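Local structure of tubulin-specific chaperone A (1QSD) at residues T4-K9 with E74-F79; I8-L13 with S90-A95; D29-V34 with E53-T58. The protein takes part in an early step of tubulin folding as a chaperone that binds beta-tubulin. One frame throughout, in Å; residues are numbered along the deposited sequence.

Helix 5-39 takes part in all three contacts. Interactions 1 and 3 both join it to helix 45-81, at opposite ends of the same hairpin, with centres about 35 Å apart. Interaction 2 instead joins it to the short helix 90-104; its centre is about 7 Å from that of interaction 1, and L76 of one packs on L13 of the other. Interactions 2 and 3 are buried and interaction 1 partly so. The chemistry follows the place: interaction 1 combines an aromatic cover with ions shared with the second subunit, interaction 2 packs V10 and L13 on two alanines, without a hydrogen bond, and interaction 3 adds one amide-to-hydroxyl bond to a leucine contact.

Interaction 1: residues T4-K9 with E74-F79; sequences TQLDIK and EDLEQF
D75 is the first residue of 74-79 to meet the other helix, through a salt bridge from NZ of K9 to its OD1 at 2.8 Å. NZ comes to the syn side of that oxygen. The lysine chain is extended as far as CE and bends at its last bond (chi4 -60°), which swings NZ beside the acid. A water accepts from NZ of K9 at 2.7 Å and bonds weakly to OD2 of D75. Both charges have further mates on the second subunit, K9 with D47 and D75 with K50 there, and this mixed network probably keeps a buried lysine charged.

The end of L76 is buried between helix 5-39 and I96 of helix 90-104, which suits a branched apolar chain: CD1 lies 3.9 Å from CB of K9 and 4.2 Å from CD1 of L6. F79 then brings its ring against three side chains. CD of K9 lies over the ring, off its centre, 4.2 Å from the centroid and 28° off the normal, a CH-pi contact using the lysine's apolar part. Obliquely to the ring, CD1 of L6 nears CE2 of F79 and NE2 of Q5 nears CE1 of F79, both at 3.6 Å. An alanine at F79 would probably open a gap beside L6 and take the ring from CD and CE of K9 and from the Q5 amide.

The helix segments run at 153° with axes 10.5 Å apart, the antiparallel packing of a helical hairpin, here within the four-helix bundle.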
ATOM      1  N   THR A   4      -0.609  26.541 -10.195  1.00 19.60           N
ATOM      2  CA  THR A   4       0.357  26.725 -11.331  1.00 18.81           C
ATOM      3  C   THR A   4       0.900  25.356 -11.660  1.00 18.70           C
ATOM      4  O   THR A   4       0.886  24.467 -10.792  1.00 16.51           O
ATOM      5  CB  THR A   4       1.576  27.601 -10.958  1.00 20.64           C
ATOM      6  OG1 THR A   4       2.309  26.961  -9.906  1.00 23.51           O
ATOM      7  CG2 THR A   4       1.132  28.982 -10.484  1.00 20.28           C
ATOM      8  N   GLN A   5       1.378  25.192 -12.897  1.00 17.57           N
ATOM      9  CA  GLN A   5       1.940  23.936 -13.353  1.00 18.63           C
ATOM     10  C   GLN A   5       3.145  23.511 -12.493  1.00 19.17           C
ATOM     11  O   GLN A   5       3.304  22.333 -12.185  1.00 20.96           O
ATOM     12  CB  GLN A   5       2.310  24.028 -14.829  1.00 19.06           C
ATOM     13  CG  GLN A   5       2.573  22.672 -15.445  1.00 21.40           C
ATOM     14  CD  GLN A   5       2.777  22.707 -16.941  1.00 22.47           C
ATOM     15  OE1 GLN A   5       2.682  21.677 -17.615  1.00 22.10           O
ATOM     16  NE2 GLN A   5       3.085  23.883 -17.472  1.00 25.40           N
ATOM     17  N   LEU A   6       3.959  24.478 -12.074  1.00 19.00           N
ATOM     18  CA  LEU A   6       5.093  24.203 -11.211  1.00 19.73           C
ATOM     19  C   LEU A   6       4.603  23.517  -9.923  1.00 22.14           C
ATOM     20  O   LEU A   6       5.065  22.418  -9.575  1.00 18.53           O
ATOM     21  CB  LEU A   6       5.837  25.500 -10.855  1.00 18.04           C
ATOM     22  CG  LEU A   6       7.024  25.301  -9.884  1.00 18.55           C
ATOM     23  CD1 LEU A   6       8.036  24.312 -10.491  1.00 15.78           C
ATOM     24  CD2 LEU A   6       7.693  26.648  -9.557  1.00 17.65           C
ATOM     25  N   ASP A   7       3.661  24.164  -9.232  1.00 22.94           N
ATOM     26  CA  ASP A   7       3.115  23.630  -7.984  1.00 24.48           C
ATOM     27  C   ASP A   7       2.537  22.219  -8.153  1.00 24.18           C
ATOM     28  O   ASP A   7       2.660  21.377  -7.250  1.00 23.50           O
ATOM     29  CB  ASP A   7       2.033  24.555  -7.412  1.00 26.55           C
ATOM     30  CG  ASP A   7       2.539  25.966  -7.138  1.00 32.80           C
ATOM     31  OD1 ASP A   7       1.699  26.906  -7.107  1.00 36.46           O
ATOM     32  OD2 ASP A   7       3.766  26.144  -6.948  1.00 32.36           O
ATOM     33  N   ILE A   8       1.890  21.969  -9.290  1.00 19.35           N
ATOM     34  CA  ILE A   8       1.300  20.663  -9.526  1.00 19.91           C
ATOM     35  C   ILE A   8       2.396  19.609  -9.627  1.00 18.65           C
ATOM     36  O   ILE A   8       2.289  18.555  -8.995  1.00 18.14           O
ATOM     37  CB  ILE A   8       0.356  20.647 -10.790  1.00 20.22           C
ATOM     38  CG1 ILE A   8      -0.931  21.443 -10.498  1.00 20.42           C
ATOM     39  CG2 ILE A   8      -0.057  19.210 -11.135  1.00 19.62           C
ATOM     40  CD1 ILE A   8      -1.706  21.841 -11.758  1.00 23.96           C
ATOM     41  N   LYS A   9       3.444  19.893 -10.405  1.00 18.41           N
ATOM     42  CA  LYS A   9       4.562  18.956 -10.561  1.00 16.95           C
ATOM     43  C   LYS A   9       5.282  18.726  -9.222  1.00 15.88           C
ATOM     44  O   LYS A   9       5.524  17.590  -8.854  1.00 16.99           O
ATOM     45  CB  LYS A   9       5.535  19.434 -11.641  1.00 16.26           C
ATOM     46  CG  LYS A   9       4.910  19.428 -13.034  1.00 12.19           C
ATOM     47  CD  LYS A   9       5.889  19.772 -14.112  1.00 11.98           C
ATOM     48  CE  LYS A   9       5.176  19.850 -15.460  1.00 11.32           C
ATOM     49  NZ  LYS A   9       4.504  18.574 -15.858  1.00  8.00           N
ATOM     50  N   GLU A  74      12.148  13.250 -13.129  1.00 12.54           N
ATOM     51  CA  GLU A  74      12.657  13.686 -14.409  1.00 15.64           C
ATOM     52  C   GLU A  74      11.769  14.717 -15.088  1.00 16.35           C
ATOM     53  O   GLU A  74      12.251  15.597 -15.807  1.00 17.05           O
ATOM     54  CB  GLU A  74      12.890  12.485 -15.314  1.00 16.96           C
ATOM     55  CG  GLU A  74      13.945  11.550 -14.752  1.00 26.85           C
ATOM     56  CD  GLU A  74      14.391  10.470 -15.719  1.00 28.83           C
ATOM     57  OE1 GLU A  74      15.566  10.058 -15.626  1.00 29.06           O
ATOM     58  OE2 GLU A  74      13.576  10.032 -16.567  1.00 30.82           O
ATOM     59  N   ASP A  75      10.470  14.598 -14.855  1.00 17.03           N
ATOM     60  CA  ASP A  75       9.514  15.525 -15.415  1.00 17.89           C
ATOM     61  C   ASP A  75       9.724  16.890 -14.772  1.00 15.12           C
ATOM     62  O   ASP A  75       9.767  17.901 -15.471  1.00 16.42           O
ATOM     63  CB  ASP A  75       8.091  15.039 -15.151  1.00 18.97           C
ATOM     64  CG  ASP A  75       7.040  15.902 -15.843  1.00 18.28           C
ATOM     65  OD1 ASP A  75       6.072  16.307 -15.167  1.00 18.20           O
ATOM     66  OD2 ASP A  75       7.196  16.186 -17.059  1.00 14.84           O
ATOM     67  N   LEU A  76       9.898  16.902 -13.455  1.00 11.68           N
ATOM     68  CA  LEU A  76      10.115  18.145 -12.732  1.00 14.73           C
ATOM     69  C   LEU A  76      11.461  18.776 -13.117  1.00 17.10           C
ATOM     70  O   LEU A  76      11.546  19.985 -13.332  1.00 19.49           O
ATOM     71  CB  LEU A  76       9.990  17.906 -11.216  1.00 11.52           C
ATOM     72  CG  LEU A  76      10.103  19.076 -10.228  1.00 12.43           C
ATOM     73  CD1 LEU A  76       9.264  20.258 -10.688  1.00 14.02           C
ATOM     74  CD2 LEU A  76       9.703  18.629  -8.817  1.00  8.00           C
ATOM     75  N   GLU A  77      12.506  17.957 -13.212  1.00 20.27           N
ATOM     76  CA  GLU A  77      13.832  18.427 -13.594  1.00 21.89           C
ATOM     77  C   GLU A  77      13.778  19.042 -14.994  1.00 22.95           C
ATOM     78  O   GLU A  77      14.330  20.108 -15.227  1.00 22.64           O
ATOM     79  CB  GLU A  77      14.836  17.271 -13.590  1.00 24.81           C
ATOM     80  CG  GLU A  77      15.104  16.646 -12.212  1.00 32.11           C
ATOM     81  CD  GLU A  77      16.176  15.536 -12.237  1.00 34.71           C
ATOM     82  OE1 GLU A  77      15.944  14.477 -12.872  1.00 37.55           O
ATOM     83  OE2 GLU A  77      17.245  15.718 -11.611  1.00 34.58           O
ATOM     84  N   GLN A  78      13.129  18.368 -15.932  1.00 21.61           N
ATOM     85  CA  GLN A  78      13.025  18.902 -17.289  1.00 24.56           C
ATOM     86  C   GLN A  78      12.235  20.225 -17.344  1.00 22.93           C
ATOM     87  O   GLN A  78      12.616  21.170 -18.041  1.00 22.93           O
ATOM     88  CB  GLN A  78      12.400  17.860 -18.221  1.00 27.08           C
ATOM     89  CG  GLN A  78      12.614  18.151 -19.709  1.00 40.35           C
ATOM     90  CD  GLN A  78      14.084  17.973 -20.221  1.00 47.66           C
ATOM     91  OE1 GLN A  78      14.314  17.903 -21.441  1.00 51.28           O
ATOM     92  NE2 GLN A  78      15.056  17.880 -19.308  1.00 49.30           N
ATOM     93  N   PHE A  79      11.160  20.306 -16.569  1.00 21.30           N
ATOM     94  CA  PHE A  79      10.338  21.510 -16.528  1.00 17.91           C
ATOM     95  C   PHE A  79      11.190  22.700 -16.049  1.00 17.36           C
ATOM     96  O   PHE A  79      11.156  23.766 -16.640  1.00 16.82           O
ATOM     97  CB  PHE A  79       9.147  21.263 -15.594  1.00 16.09           C
ATOM     98  CG  PHE A  79       8.255  22.465 -15.390  1.00 14.18           C
ATOM     99  CD1 PHE A  79       7.253  22.774 -16.307  1.00 12.09           C
ATOM    100  CD2 PHE A  79       8.401  23.274 -14.263  1.00 15.73           C
ATOM    101  CE1 PHE A  79       6.401  23.876 -16.098  1.00 12.22           C
ATOM    102  CE2 PHE A  79       7.547  24.387 -14.049  1.00 16.50           C
ATOM    103  CZ  PHE A  79       6.555  24.677 -14.964  1.00  8.39           C
TER
HETATM  104  O   HOH W   1       5.094  18.481 -18.440  1.00 32.72           O

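Interaction 2: residues I8-L13 with S90-A95; sequences IKVKAL and SDARSA
V10 lies over A92, its CG2 resting 3.7 Å from CB of A92. The contact sets the short helix 90-104 against the start of helix 5-39, with the segments running in nearly the same direction, 30° apart. The chain has already turned back once, through helix 45-81, so the third helix lies on one end of an antiparallel hairpin and makes a local three-helix packing. L76 of helix 45-81 fills the third side by touching L13.

The two methyls of V10 divide the work. CG1 is anti to the backbone N (chi1 175°) and faces CB of A95 at 4.3 Å, lying equally near O of D91, while CG2 takes A92. A beta-branched valine suits this place because it offers two methyls close to its backbone, and the facing alanines, each a single methyl, let the axes come within 9.7 Å. No hydrogen bond crosses between the segments, and the contact rests on methyl packing, with backbone carbonyls beside it.

D91 is at the exposed margin. Its carboxylate makes a long, weak ion pair with K14. S94, a known phosphorylation site, is unmodified here and likewise exposed, whereas A92 and A95 are buried.

One turn beyond V10, L13 completes the contact from the same face of its helix. Its longer side chain suits the wider reach needed here: CD2 comes 4.0 Å from CB of A95 and 3.8 Å from the carbonyl O of A95.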
ATOM      1  N   ILE A   8       1.890  21.969  -9.290  1.00 19.35           N
ATOM      2  CA  ILE A   8       1.300  20.663  -9.526  1.00 19.91           C
ATOM      3  C   ILE A   8       2.396  19.609  -9.627  1.00 18.65           C
ATOM      4  O   ILE A   8       2.289  18.555  -8.995  1.00 18.14           O
ATOM      5  CB  ILE A   8       0.356  20.647 -10.790  1.00 20.22           C
ATOM      6  CG1 ILE A   8      -0.931  21.443 -10.498  1.00 20.42           C
ATOM      7  CG2 ILE A   8      -0.057  19.210 -11.135  1.00 19.62           C
ATOM      8  CD1 ILE A   8      -1.706  21.841 -11.758  1.00 23.96           C
ATOM      9  N   LYS A   9       3.444  19.893 -10.405  1.00 18.41           N
ATOM     10  CA  LYS A   9       4.562  18.956 -10.561  1.00 16.95           C
ATOM     11  C   LYS A   9       5.282  18.726  -9.222  1.00 15.88           C
ATOM     12  O   LYS A   9       5.524  17.590  -8.854  1.00 16.99           O
ATOM     13  CB  LYS A   9       5.535  19.434 -11.641  1.00 16.26           C
ATOM     14  CG  LYS A   9       4.910  19.428 -13.034  1.00 12.19           C
ATOM     15  CD  LYS A   9       5.889  19.772 -14.112  1.00 11.98           C
ATOM     16  CE  LYS A   9       5.176  19.850 -15.460  1.00 11.32           C
ATOM     17  NZ  LYS A   9       4.504  18.574 -15.858  1.00  8.00           N
ATOM     18  N   VAL A  10       5.533  19.781  -8.453  1.00 15.01           N
ATOM     19  CA  VAL A  10       6.188  19.624  -7.160  1.00 14.80           C
ATOM     20  C   VAL A  10       5.363  18.726  -6.254  1.00 18.51           C
ATOM     21  O   VAL A  10       5.876  17.749  -5.725  1.00 19.41           O
ATOM     22  CB  VAL A  10       6.397  20.959  -6.450  1.00 11.84           C
ATOM     23  CG1 VAL A  10       6.969  20.731  -5.072  1.00 13.02           C
ATOM     24  CG2 VAL A  10       7.333  21.850  -7.257  1.00 13.48           C
ATOM     25  N   LYS A  11       4.078  19.039  -6.097  1.00 20.74           N
ATOM     26  CA  LYS A  11       3.193  18.245  -5.242  1.00 22.12           C
ATOM     27  C   LYS A  11       3.078  16.793  -5.685  1.00 21.20           C
ATOM     28  O   LYS A  11       3.083  15.877  -4.851  1.00 19.71           O
ATOM     29  CB  LYS A  11       1.809  18.890  -5.146  1.00 25.94           C
ATOM     30  CG  LYS A  11       1.797  20.100  -4.238  1.00 31.95           C
ATOM     31  CD  LYS A  11       0.481  20.854  -4.288  1.00 38.53           C
ATOM     32  CE  LYS A  11       0.531  22.066  -3.355  1.00 42.07           C
ATOM     33  NZ  LYS A  11      -0.691  22.926  -3.455  1.00 49.23           N
ATOM     34  N   ALA A  12       2.988  16.589  -6.994  1.00 17.66           N
ATOM     35  CA  ALA A  12       2.891  15.247  -7.536  1.00 18.62           C
ATOM     36  C   ALA A  12       4.067  14.423  -6.996  1.00 19.67           C
ATOM     37  O   ALA A  12       3.859  13.331  -6.455  1.00 19.69           O
ATOM     38  CB  ALA A  12       2.914  15.285  -9.062  1.00 10.92           C
ATOM     39  N   LEU A  13       5.274  14.994  -7.061  1.00 18.42           N
ATOM     40  CA  LEU A  13       6.484  14.322  -6.611  1.00 18.42           C
ATOM     41  C   LEU A  13       6.554  14.142  -5.101  1.00 22.29           C
ATOM     42  O   LEU A  13       6.901  13.053  -4.618  1.00 20.59           O
ATOM     43  CB  LEU A  13       7.731  15.054  -7.094  1.00 15.62           C
ATOM     44  CG  LEU A  13       9.088  14.431  -6.668  1.00 17.77           C
ATOM     45  CD1 LEU A  13       9.246  12.954  -7.160  1.00 16.59           C
ATOM     46  CD2 LEU A  13      10.243  15.287  -7.205  1.00 16.97           C
ATOM     47  N   SER A  90      12.781  26.894  -4.875  1.00 17.94           N
ATOM     48  CA  SER A  90      13.517  26.192  -3.844  1.00 20.47           C
ATOM     49  C   SER A  90      12.810  24.919  -3.422  1.00 22.15           C
ATOM     50  O   SER A  90      13.459  23.887  -3.224  1.00 21.19           O
ATOM     51  CB  SER A  90      13.744  27.098  -2.642  1.00 23.43           C
ATOM     52  OG  SER A  90      14.343  28.312  -3.058  1.00 28.31           O
ATOM     53  N   ASP A  91      11.487  24.981  -3.285  1.00 23.62           N
ATOM     54  CA  ASP A  91      10.727  23.791  -2.919  1.00 25.55           C
ATOM     55  C   ASP A  91      10.866  22.691  -3.947  1.00 22.58           C
ATOM     56  O   ASP A  91      10.916  21.517  -3.589  1.00 24.28           O
ATOM     57  CB  ASP A  91       9.253  24.104  -2.724  1.00 29.11           C
ATOM     58  CG  ASP A  91       8.958  24.592  -1.345  1.00 34.65           C
ATOM     59  OD1 ASP A  91       7.989  25.361  -1.192  1.00 39.24           O
ATOM     60  OD2 ASP A  91       9.701  24.204  -0.410  1.00 40.48           O
ATOM     61  N   ALA A  92      10.920  23.079  -5.220  1.00 22.12           N
ATOM     62  CA  ALA A  92      11.054  22.123  -6.327  1.00 21.07           C
ATOM     63  C   ALA A  92      12.415  21.423  -6.260  1.00 20.62           C
ATOM     64  O   ALA A  92      12.496  20.203  -6.338  1.00 18.27           O
ATOM     65  CB  ALA A  92      10.884  22.839  -7.671  1.00 20.49           C
ATOM     66  N   ARG A  93      13.480  22.212  -6.120  1.00 22.57           N
ATOM     67  CA  ARG A  93      14.844  21.679  -5.995  1.00 22.73           C
ATOM     68  C   ARG A  93      14.947  20.742  -4.786  1.00 19.16           C
ATOM     69  O   ARG A  93      15.563  19.690  -4.865  1.00 18.04           O
ATOM     70  CB  ARG A  93      15.846  22.827  -5.818  1.00 25.12           C
ATOM     71  CG  ARG A  93      16.458  23.350  -7.120  1.00 28.79           C
ATOM     72  CD  ARG A  93      17.668  24.273  -6.843  1.00 29.77           C
ATOM     73  NE  ARG A  93      17.279  25.682  -6.825  1.00 31.16           N
ATOM     74  CZ  ARG A  93      17.140  26.422  -5.728  1.00 30.93           C
ATOM     75  NH1 ARG A  93      17.371  25.903  -4.518  1.00 32.42           N
ATOM     76  NH2 ARG A  93      16.710  27.676  -5.845  1.00 29.51           N
ATOM     77  N   SER A  94      14.303  21.128  -3.691  1.00 17.66           N
ATOM     78  CA  SER A  94      14.295  20.359  -2.465  1.00 20.52           C
ATOM     79  C   SER A  94      13.559  19.043  -2.697  1.00 22.36           C
ATOM     80  O   SER A  94      13.995  17.989  -2.221  1.00 26.65           O
ATOM     81  CB  SER A  94      13.603  21.165  -1.366  1.00 22.35           C
ATOM     82  OG  SER A  94      13.859  20.626  -0.089  1.00 30.05           O
ATOM     83  N   ALA A  95      12.457  19.091  -3.440  1.00 20.61           N
ATOM     84  CA  ALA A  95      11.694  17.890  -3.722  1.00 17.42           C
ATOM     85  C   ALA A  95      12.555  16.940  -4.538  1.00 17.43           C
ATOM     86  O   ALA A  95      12.575  15.740  -4.263  1.00 17.57           O
ATOM     87  CB  ALA A  95      10.429  18.242  -4.493  1.00 20.22           C
TER

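Interaction 3: residues D29-V34 with E53-T58; sequences DQEAHV and EVLDDT
Q30 and T58 meet tip to tip in the one hydrogen bond across the contact: NE2 of Q30 donates to OG1 of T58 at 2.9 Å. The bond is bent, with 135° at the hydrogen, and the hydroxyl oxygen is tilted from the amide plane. Threonine suits this buried position because it pairs a polar atom with a methyl: OG1 is anti to the carbonyl carbon (chi1 -56°) and receives the amide, while CG2 lies 3.6 Å from NE2 of Q30. Glutamine suits the facing position because an uncharged amide can reach across to that hydroxyl without bringing a full charge between the helices. OE1 of Q30 also lies near OG1 of T58 and is 3.3 Å from CG1 of V54, and the Q30 and V54 side chains cross at about a right angle.

The apolar contacts gather on L55, whose two methyls reach the side chains of the opposite helix. CD1 of L55 packs on CB of Q30 at 3.5 Å, and CD2 of L55 on CG of E31 at 3.6 Å. E31 suits its partly exposed place by offering a methylene to the leucine it crosses at about a right angle. V34 follows one turn after Q30 and touches more lightly, with CG2 4.3 Å from CD2 of L55.

The two helix segments run antiparallel at 159°, their axes 10.0 Å apart, on the two arms of the hairpin formed by helices 5-39 and 45-81. L27, earlier on helix 5-39, continues the apolar layer against L55 and T58. The second subunit covers another face of the contact, its F72 packing on V54 and its Y23 on T58, consistent with the two hairpins together forming the four-helix bundle.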
ATOM      1  N   ASP A  29       7.071  -3.580   9.173  1.00 47.65           N
ATOM      2  CA  ASP A  29       6.217  -4.195  10.177  1.00 46.80           C
ATOM      3  C   ASP A  29       5.880  -5.668   9.828  1.00 45.59           C
ATOM      4  O   ASP A  29       5.740  -6.506  10.719  1.00 43.88           O
ATOM      5  CB  ASP A  29       4.939  -3.367  10.320  1.00 51.02           C
ATOM      6  CG  ASP A  29       4.077  -3.812  11.477  1.00 56.44           C
ATOM      7  OD1 ASP A  29       2.943  -4.279  11.224  1.00 59.26           O
ATOM      8  OD2 ASP A  29       4.528  -3.696  12.643  1.00 60.81           O
ATOM      9  N   GLN A  30       5.757  -5.972   8.535  1.00 43.61           N
ATOM     10  CA  GLN A  30       5.456  -7.324   8.072  1.00 42.37           C
ATOM     11  C   GLN A  30       6.655  -8.269   8.215  1.00 42.26           C
ATOM     12  O   GLN A  30       6.486  -9.449   8.539  1.00 41.68           O
ATOM     13  CB  GLN A  30       4.954  -7.311   6.626  1.00 41.62           C
ATOM     14  CG  GLN A  30       3.511  -6.836   6.471  1.00 43.66           C
ATOM     15  CD  GLN A  30       3.028  -6.876   5.030  1.00 43.42           C
ATOM     16  OE1 GLN A  30       3.094  -7.912   4.368  1.00 43.76           O
ATOM     17  NE2 GLN A  30       2.549  -5.751   4.539  1.00 45.50           N
ATOM     18  N   GLU A  31       7.857  -7.765   7.960  1.00 40.86           N
ATOM     19  CA  GLU A  31       9.067  -8.571   8.092  1.00 40.72           C
ATOM     20  C   GLU A  31       9.316  -8.932   9.560  1.00 38.87           C
ATOM     21  O   GLU A  31       9.869  -9.991   9.871  1.00 35.31           O
ATOM     22  CB  GLU A  31      10.273  -7.815   7.540  1.00 42.36           C
ATOM     23  CG  GLU A  31      10.353  -7.805   6.034  1.00 47.12           C
ATOM     24  CD  GLU A  31      11.243  -6.704   5.520  1.00 49.51           C
ATOM     25  OE1 GLU A  31      12.250  -6.407   6.190  1.00 52.20           O
ATOM     26  OE2 GLU A  31      10.923  -6.111   4.463  1.00 51.73           O
ATOM     27  N   ALA A  32       8.929  -8.035  10.462  1.00 38.43           N
ATOM     28  CA  ALA A  32       9.106  -8.273  11.891  1.00 39.85           C
ATOM     29  C   ALA A  32       8.232  -9.461  12.263  1.00 41.12           C
ATOM     30  O   ALA A  32       8.671 -10.397  12.944  1.00 41.05           O
ATOM     31  CB  ALA A  32       8.696  -7.031  12.700  1.00 36.48           C
ATOM     32  N   HIS A  33       7.010  -9.441  11.738  1.00 42.15           N
ATOM     33  CA  HIS A  33       6.039 -10.489  11.982  1.00 43.52           C
ATOM     34  C   HIS A  33       6.476 -11.842  11.430  1.00 41.33           C
ATOM     35  O   HIS A  33       6.372 -12.854  12.125  1.00 42.02           O
ATOM     36  CB  HIS A  33       4.678 -10.102  11.411  1.00 48.35           C
ATOM     37  CG  HIS A  33       3.584 -11.057  11.786  1.00 56.60           C
ATOM     38  ND1 HIS A  33       3.610 -11.799  12.947  1.00 59.53           N
ATOM     39  CD2 HIS A  33       2.425 -11.368  11.160  1.00 58.90           C
ATOM     40  CE1 HIS A  33       2.506 -12.525  13.027  1.00 60.59           C
ATOM     41  NE2 HIS A  33       1.772 -12.285  11.952  1.00 60.17           N
ATOM     42  N   VAL A  34       6.934 -11.860  10.182  1.00 39.52           N
ATOM     43  CA  VAL A  34       7.400 -13.088   9.544  1.00 36.83           C
ATOM     44  C   VAL A  34       8.619 -13.626  10.291  1.00 36.46           C
ATOM     45  O   VAL A  34       8.765 -14.845  10.454  1.00 33.98           O
ATOM     46  CB  VAL A  34       7.776 -12.851   8.059  1.00 35.57           C
ATOM     47  CG1 VAL A  34       8.487 -14.067   7.486  1.00 35.57           C
ATOM     48  CG2 VAL A  34       6.524 -12.566   7.248  1.00 37.12           C
ATOM     49  N   GLU A  53       4.014 -15.183   1.791  1.00 31.22           N
ATOM     50  CA  GLU A  53       3.354 -14.861   0.542  1.00 31.07           C
ATOM     51  C   GLU A  53       2.846 -13.416   0.583  1.00 32.50           C
ATOM     52  O   GLU A  53       3.012 -12.673  -0.386  1.00 33.05           O
ATOM     53  CB  GLU A  53       2.193 -15.831   0.329  1.00 34.84           C
ATOM     54  CG  GLU A  53       0.799 -15.175   0.235  1.00 40.91           C
ATOM     55  CD  GLU A  53      -0.336 -16.070   0.723  1.00 44.81           C
ATOM     56  OE1 GLU A  53      -0.964 -16.782  -0.097  1.00 48.46           O
ATOM     57  OE2 GLU A  53      -0.617 -16.046   1.933  1.00 44.85           O
ATOM     58  N   VAL A  54       2.243 -13.009   1.703  1.00 32.45           N
ATOM     59  CA  VAL A  54       1.724 -11.647   1.830  1.00 32.99           C
ATOM     60  C   VAL A  54       2.879 -10.660   1.779  1.00 36.65           C
ATOM     61  O   VAL A  54       2.809  -9.645   1.072  1.00 38.72           O
ATOM     62  CB  VAL A  54       0.894 -11.436   3.126  1.00 32.00           C
ATOM     63  CG1 VAL A  54       0.635  -9.949   3.368  1.00 30.42           C
ATOM     64  CG2 VAL A  54      -0.443 -12.161   3.017  1.00 33.04           C
ATOM     65  N   LEU A  55       3.963 -10.970   2.486  1.00 36.18           N
ATOM     66  CA  LEU A  55       5.113 -10.082   2.477  1.00 37.05           C
ATOM     67  C   LEU A  55       5.592  -9.864   1.039  1.00 37.25           C
ATOM     68  O   LEU A  55       5.772  -8.725   0.617  1.00 34.94           O
ATOM     69  CB  LEU A  55       6.254 -10.635   3.351  1.00 37.64           C
ATOM     70  CG  LEU A  55       7.509  -9.744   3.435  1.00 38.36           C
ATOM     71  CD1 LEU A  55       7.166  -8.434   4.101  1.00 37.40           C
ATOM     72  CD2 LEU A  55       8.626 -10.428   4.187  1.00 37.05           C
ATOM     73  N   ASP A  56       5.722 -10.957   0.282  1.00 39.34           N
ATOM     74  CA  ASP A  56       6.188 -10.912  -1.111  1.00 42.26           C
ATOM     75  C   ASP A  56       5.339  -9.984  -1.959  1.00 42.97           C
ATOM     76  O   ASP A  56       5.852  -9.325  -2.856  1.00 44.22           O
ATOM     77  CB  ASP A  56       6.192 -12.312  -1.755  1.00 43.91           C
ATOM     78  CG  ASP A  56       7.217 -13.269  -1.139  1.00 44.50           C
ATOM     79  OD1 ASP A  56       7.202 -14.457  -1.508  1.00 44.95           O
ATOM     80  OD2 ASP A  56       8.037 -12.854  -0.292  1.00 47.25           O
ATOM     81  N   ASP A  57       4.036  -9.968  -1.706  1.00 44.50           N
ATOM     82  CA  ASP A  57       3.136  -9.109  -2.450  1.00 48.48           C
ATOM     83  C   ASP A  57       3.453  -7.655  -2.147  1.00 49.23           C
ATOM     84  O   ASP A  57       3.672  -6.856  -3.059  1.00 51.21           O
ATOM     85  CB  ASP A  57       1.681  -9.437  -2.115  1.00 50.96           C
ATOM     86  CG  ASP A  57       1.180 -10.645  -2.866  1.00 52.94           C
ATOM     87  OD1 ASP A  57      -0.009 -10.653  -3.261  1.00 56.57           O
ATOM     88  OD2 ASP A  57       1.980 -11.582  -3.083  1.00 54.75           O
ATOM     89  N   THR A  58       3.505  -7.327  -0.860  1.00 49.12           N
ATOM     90  CA  THR A  58       3.829  -5.982  -0.416  1.00 49.05           C
ATOM     91  C   THR A  58       5.100  -5.515  -1.131  1.00 48.09           C
ATOM     92  O   THR A  58       5.119  -4.457  -1.738  1.00 49.67           O
ATOM     93  CB  THR A  58       4.052  -5.969   1.101  1.00 50.04           C
ATOM     94  OG1 THR A  58       2.886  -6.492   1.751  1.00 52.41           O
ATOM     95  CG2 THR A  58       4.312  -4.560   1.599  1.00 50.03           C
TER